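Poly-beta-1,6-N-acetyl-D-glucosamine N-deacetylase (Aggregatibacter actinomycetemcomitans, PDB 4U10) probably removes acetyl groups from poly-beta-1,6-N-acetyl-D-glucosamine with its metal-binding polysaccharide deacetylase domain, the part of the longer protein contained in this chain. Local coordinates at residues Trp103-Val108 and His144-His149; Val125-Val130 and Arg197-Lys202. All blocks are in the same frame, centred on the assembly; numbering follows the deposited sequence.

Contact 1: residues Trp103-Val108 and His144-His149; sequences WLDTPV and HTDNLH. With ZN (zinc ion), chain C.
Trp-103 and His-149 meet as an aromatic pair beside a zinc ion, a metal ligand with a neighbouring ring against its face. CH2 of Trp-103 lies over one face of the imidazole, 3.7 Å from His-149 ND1; the two planes are inclined at 54°, an oblique pairing. CG of Trp-103 is anti to the carbonyl carbon (chi1 -65°), and from there the six-membered ring reaches the histidine.

The zinc is held by His-149 NE2 and His-144 NE2, each at 2.1 Å; Asp-75 and a water, its oxygen 1.9 Å from the metal, are the other ligands. The Asp-His-His set matches the metal triad of the polysaccharide deacetylase family. His-144 is gripped at both nitrogens, by the zinc and, through ND1, by the carbonyl of Val-207, which together fix its rotation.

Hydrogen bonds shape the loop itself: Thr-145 OG1 donates to His-144 O (2.6 Å); it also accepts from Leu-148 N (3.1 Å), and this second bond makes an ST motif.

Two carboxylates approach at the outer end, Asp-105 OD2 standing 4.5 Å from Asp-146 OD1, but Ser-194 and Ser-101 respectively bind these oxygens.

Helix 177-199 flanks the loop through Asp-187, and Ile-112 of strand 112-114 touches Trp-103.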
# COMPACT_ATOMS: atom_id res chain seq x y z
N TRP A 103 -12.05 -5.76 2.77
CA TRP A 103 -12.73 -5.29 1.56
C TRP A 103 -12.78 -6.47 0.56
O TRP A 103 -13.86 -6.85 0.09
CB TRP A 103 -12.06 -4.03 0.98
CG TRP A 103 -12.14 -2.87 1.84
CD1 TRP A 103 -12.90 -2.76 3.02
CD2 TRP A 103 -11.50 -1.61 1.67
NE1 TRP A 103 -12.73 -1.52 3.55
CE2 TRP A 103 -11.87 -0.80 2.75
CE3 TRP A 103 -10.59 -1.10 0.70
CZ2 TRP A 103 -11.41 0.50 2.88
CZ3 TRP A 103 -10.13 0.19 0.85
CH2 TRP A 103 -10.55 0.98 1.90
N LEU A 104 -11.65 -7.10 0.32
CA LEU A 104 -11.61 -8.25 -0.56
C LEU A 104 -12.47 -9.42 -0.05
O LEU A 104 -13.04 -10.17 -0.83
CB LEU A 104 -10.20 -8.71 -0.80
CG LEU A 104 -9.47 -7.86 -1.89
CD1 LEU A 104 -9.62 -6.35 -1.72
CD2 LEU A 104 -8.03 -8.24 -1.93
N ASP A 105 -12.51 -9.59 1.27
CA ASP A 105 -13.27 -10.66 1.90
C ASP A 105 -14.79 -10.44 1.96
O ASP A 105 -15.53 -11.31 2.38
CB ASP A 105 -12.77 -10.89 3.33
CG ASP A 105 -11.54 -11.76 3.41
OD1 ASP A 105 -11.15 -12.38 2.44
OD2 ASP A 105 -10.93 -11.80 4.51
N THR A 106 -15.24 -9.25 1.59
CA THR A 106 -16.65 -8.94 1.51
C THR A 106 -17.26 -9.78 0.37
O THR A 106 -16.76 -9.80 -0.74
CB THR A 106 -16.85 -7.40 1.30
OG1 THR A 106 -16.21 -6.68 2.36
CG2 THR A 106 -18.32 -7.03 1.27
N PRO A 107 -18.30 -10.55 0.67
CA PRO A 107 -18.98 -11.32 -0.35
C PRO A 107 -19.49 -10.44 -1.50
O PRO A 107 -19.83 -9.29 -1.28
CB PRO A 107 -20.19 -11.91 0.43
CG PRO A 107 -19.75 -11.92 1.87
CD PRO A 107 -18.94 -10.66 2.00
N VAL A 108 -19.56 -10.98 -2.71
CA VAL A 108 -19.95 -10.15 -3.89
C VAL A 108 -21.34 -9.50 -3.80
O VAL A 108 -21.61 -8.54 -4.50
CB VAL A 108 -19.87 -10.93 -5.23
CG1 VAL A 108 -18.41 -11.20 -5.61
CG2 VAL A 108 -20.69 -12.19 -5.18
N HIS A 144 -2.48 -4.12 4.16
CA HIS A 144 -2.88 -2.73 4.36
C HIS A 144 -3.98 -2.73 5.42
O HIS A 144 -4.88 -1.88 5.41
CB HIS A 144 -3.43 -2.18 3.05
CG HIS A 144 -3.41 -0.68 2.89
ND1 HIS A 144 -2.38 0.13 3.33
CD2 HIS A 144 -4.22 0.11 2.15
CE1 HIS A 144 -2.61 1.36 2.93
NE2 HIS A 144 -3.70 1.37 2.19
N THR A 145 -3.80 -3.60 6.41
CA THR A 145 -4.69 -3.92 7.55
C THR A 145 -5.85 -4.74 7.04
O THR A 145 -5.99 -4.88 5.86
CB THR A 145 -5.20 -2.68 8.36
OG1 THR A 145 -6.20 -2.02 7.60
CG2 THR A 145 -4.04 -1.69 8.59
N ASP A 146 -6.54 -5.42 7.97
CA ASP A 146 -7.74 -6.11 7.66
C ASP A 146 -8.92 -5.12 7.53
O ASP A 146 -9.55 -4.99 6.49
CB ASP A 146 -8.05 -7.24 8.68
CG ASP A 146 -8.98 -8.30 8.08
OD1 ASP A 146 -8.79 -8.66 6.87
OD2 ASP A 146 -9.83 -8.81 8.82
N ASN A 147 -9.22 -4.46 8.61
CA ASN A 147 -10.30 -3.49 8.66
C ASN A 147 -9.95 -2.25 9.52
O ASN A 147 -10.73 -1.79 10.33
CB ASN A 147 -11.56 -4.17 9.18
CG ASN A 147 -12.76 -3.27 9.13
OD1 ASN A 147 -12.81 -2.40 8.33
ND2 ASN A 147 -13.67 -3.44 10.02
N LEU A 148 -8.74 -1.71 9.32
CA LEU A 148 -8.30 -0.47 9.99
C LEU A 148 -7.92 0.66 9.00
O LEU A 148 -7.11 1.57 9.31
CB LEU A 148 -7.19 -0.79 11.00
CG LEU A 148 -7.53 -1.68 12.20
CD1 LEU A 148 -6.28 -2.10 12.94
CD2 LEU A 148 -8.57 -1.08 13.16
N HIS A 149 -8.58 0.65 7.84
CA HIS A 149 -8.39 1.68 6.84
C HIS A 149 -9.58 2.60 6.94
O HIS A 149 -10.34 2.77 5.98
CB HIS A 149 -8.38 1.06 5.48
CG HIS A 149 -7.72 1.91 4.44
ND1 HIS A 149 -8.26 3.07 3.97
CD2 HIS A 149 -6.54 1.75 3.81
CE1 HIS A 149 -7.44 3.62 3.10
NE2 HIS A 149 -6.41 2.80 2.94
ZN ZN C . -4.83 3.04 1.64
O HOH W 1 -3.53 4.38 1.87

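Contact 2: residues Val125-Val130 and Arg197-Lys202; sequences VTWDQV and RQIGKK. Unlike the reference sequence in segment 125-130: Asp-128 (reference Glu).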
# COMPACT_ATOMS: atom_id res chain seq x y z
N VAL A 125 -10.71 -5.32 -6.21
CA VAL A 125 -10.35 -6.61 -6.80
C VAL A 125 -11.05 -7.81 -6.12
O VAL A 125 -11.48 -7.71 -5.00
CB VAL A 125 -8.81 -6.88 -6.84
CG1 VAL A 125 -8.07 -5.92 -7.77
CG2 VAL A 125 -8.20 -6.88 -5.45
N THR A 126 -11.10 -8.93 -6.83
CA THR A 126 -11.44 -10.25 -6.26
C THR A 126 -10.13 -11.00 -5.96
O THR A 126 -9.11 -10.70 -6.53
CB THR A 126 -12.31 -11.07 -7.24
OG1 THR A 126 -11.56 -11.43 -8.41
CG2 THR A 126 -13.53 -10.32 -7.72
N TRP A 127 -10.17 -11.98 -5.11
CA TRP A 127 -8.98 -12.77 -4.81
C TRP A 127 -8.39 -13.58 -5.98
O TRP A 127 -7.18 -13.81 -6.01
CB TRP A 127 -9.27 -13.72 -3.66
CG TRP A 127 -9.36 -13.07 -2.29
CD1 TRP A 127 -10.46 -13.01 -1.48
CD2 TRP A 127 -8.31 -12.42 -1.58
NE1 TRP A 127 -10.15 -12.42 -0.31
CE2 TRP A 127 -8.85 -12.00 -0.34
CE3 TRP A 127 -6.98 -12.11 -1.89
CZ2 TRP A 127 -8.09 -11.32 0.62
CZ3 TRP A 127 -6.21 -11.43 -0.95
CH2 TRP A 127 -6.77 -11.05 0.31
N ASP A 128 -9.26 -14.01 -6.91
CA ASP A 128 -8.85 -14.66 -8.16
C ASP A 128 -7.92 -13.72 -8.89
O ASP A 128 -6.87 -14.10 -9.30
CB ASP A 128 -10.03 -14.98 -9.12
CG ASP A 128 -11.10 -15.93 -8.48
OD1 ASP A 128 -10.74 -16.96 -7.81
OD2 ASP A 128 -12.32 -15.64 -8.64
N GLN A 129 -8.31 -12.46 -9.02
CA GLN A 129 -7.45 -11.46 -9.66
C GLN A 129 -6.12 -11.26 -8.98
O GLN A 129 -5.09 -11.07 -9.63
CB GLN A 129 -8.24 -10.18 -9.72
CG GLN A 129 -9.31 -10.19 -10.75
CD GLN A 129 -10.29 -9.03 -10.62
OE1 GLN A 129 -10.38 -8.38 -9.61
NE2 GLN A 129 -10.99 -8.73 -11.69
N VAL A 130 -6.11 -11.34 -7.64
CA VAL A 130 -4.89 -11.18 -6.87
C VAL A 130 -3.96 -12.37 -7.07
O VAL A 130 -2.71 -12.17 -7.23
CB VAL A 130 -5.19 -11.07 -5.37
CG1 VAL A 130 -3.90 -10.96 -4.56
CG2 VAL A 130 -6.13 -9.91 -5.09
N ARG A 197 -4.17 -17.49 3.15
CA ARG A 197 -4.99 -18.53 2.68
C ARG A 197 -5.39 -18.36 1.23
O ARG A 197 -5.64 -19.39 0.60
CB ARG A 197 -6.22 -18.71 3.54
CG ARG A 197 -7.39 -17.75 3.27
CD ARG A 197 -8.34 -17.75 4.46
NE ARG A 197 -9.02 -19.06 4.60
CZ ARG A 197 -9.88 -19.46 5.56
NH1 ARG A 197 -10.25 -18.67 6.57
NH2 ARG A 197 -10.39 -20.70 5.49
N GLN A 198 -5.51 -17.13 0.70
CA GLN A 198 -5.87 -16.97 -0.71
C GLN A 198 -4.66 -17.10 -1.60
O GLN A 198 -4.78 -17.53 -2.70
CB GLN A 198 -6.52 -15.59 -0.92
CG GLN A 198 -7.74 -15.37 -0.11
CD GLN A 198 -8.95 -16.10 -0.64
OE1 GLN A 198 -9.02 -16.55 -1.79
NE2 GLN A 198 -9.97 -16.16 0.21
N ILE A 199 -3.48 -16.74 -1.11
CA ILE A 199 -2.31 -16.39 -1.92
C ILE A 199 -1.20 -17.44 -1.76
O ILE A 199 -0.42 -17.63 -2.70
CB ILE A 199 -1.79 -14.95 -1.54
CG1 ILE A 199 -2.81 -13.88 -1.96
CG2 ILE A 199 -0.47 -14.54 -2.15
CD1 ILE A 199 -3.33 -14.09 -3.35
N GLY A 200 -1.11 -18.05 -0.58
CA GLY A 200 -0.09 -19.07 -0.28
C GLY A 200 1.19 -18.53 0.36
O GLY A 200 2.12 -19.29 0.65
N LYS A 201 1.27 -17.21 0.51
CA LYS A 201 2.42 -16.50 1.07
C LYS A 201 1.86 -15.54 2.16
O LYS A 201 0.96 -14.75 1.84
CB LYS A 201 3.08 -15.62 0.00
CG LYS A 201 4.19 -16.27 -0.80
CD LYS A 201 3.70 -16.75 -2.14
CE LYS A 201 4.83 -16.82 -3.15
NZ LYS A 201 4.31 -17.40 -4.41
N LYS A 202 2.32 -15.65 3.40
CA LYS A 202 2.03 -14.61 4.44
C LYS A 202 2.60 -13.30 3.96
O LYS A 202 3.75 -13.26 3.50
CB LYS A 202 2.72 -14.89 5.78
CG LYS A 202 2.08 -15.89 6.71
CD LYS A 202 3.01 -16.11 7.91
CE LYS A 202 2.24 -16.50 9.16
NZ LYS A 202 1.17 -15.51 9.52
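Gln-198 lays its side chain over one face of the Trp-127 indole. Gln-198 CG sits 3.4 Å from the centroid of the five-membered ring of Trp-127, only 14° off the normal, a CH-pi contact. The chain bends at chi2 (-75°), bringing the amide back over the indole, and its last torsion lays it nearly parallel to the ring, the planes 6° apart, with Gln-198 CD 3.5 Å from Trp-127 CG. Arg-131 binds the amide oxygen, while Trp-127 NE1 is bonded to Asp-105, so both stacked groups are also held by their polar ends.

Ile-199, the last helical residue, sends CD1 against Val-130 CG1, a tight approach of 3.4 Å, the two side chains crossing at about a right angle. Ile-199 CG1 lies more loosely near the indole, 4.3 Å from Trp-127 CZ3. At Gly-200 the backbone takes positive phi and leaves the helix; beyond it, Lys-201 forms a salt bridge with Glu-134.

Across the contact, Thr-126 and Gln-129 form a capping box: Thr-126 N donates to Gln-129 OE1 (2.9 Å), whereas the return bond is weak. The capped start of helix 127-135 thus meets the end of helix 177-199 beside strand 139-141, whose Ile-141 touches Val-130 and Ile-199, as helices pack around strands in the distorted (beta/alpha) barrel of polysaccharide deacetylases.

Overall arrangement
The two contacts, about 12 Å apart between centres, are both partly buried, but contact 1 includes the exposed Asp-105, whereas no touching residue of contact 2 is exposed. Contact 1 joins its segments by an oblique ring pair, while the zinc is held by residues of one segment, 144-149, with Asp-75 and water; contact 2 lacks a metal and joins two helices by an amide-indole stack and aliphatic packing. Helix 177-199 borders contact 1 and supplies one partner of contact 2. Residues 103-108 and 125-130 also touch directly: Asp-105 OD1 lies 2.9 Å from Trp-127 NE1, and Leu-104 packs on Trp-127, Val-125 and Val-130. Their segments alternate along the chain.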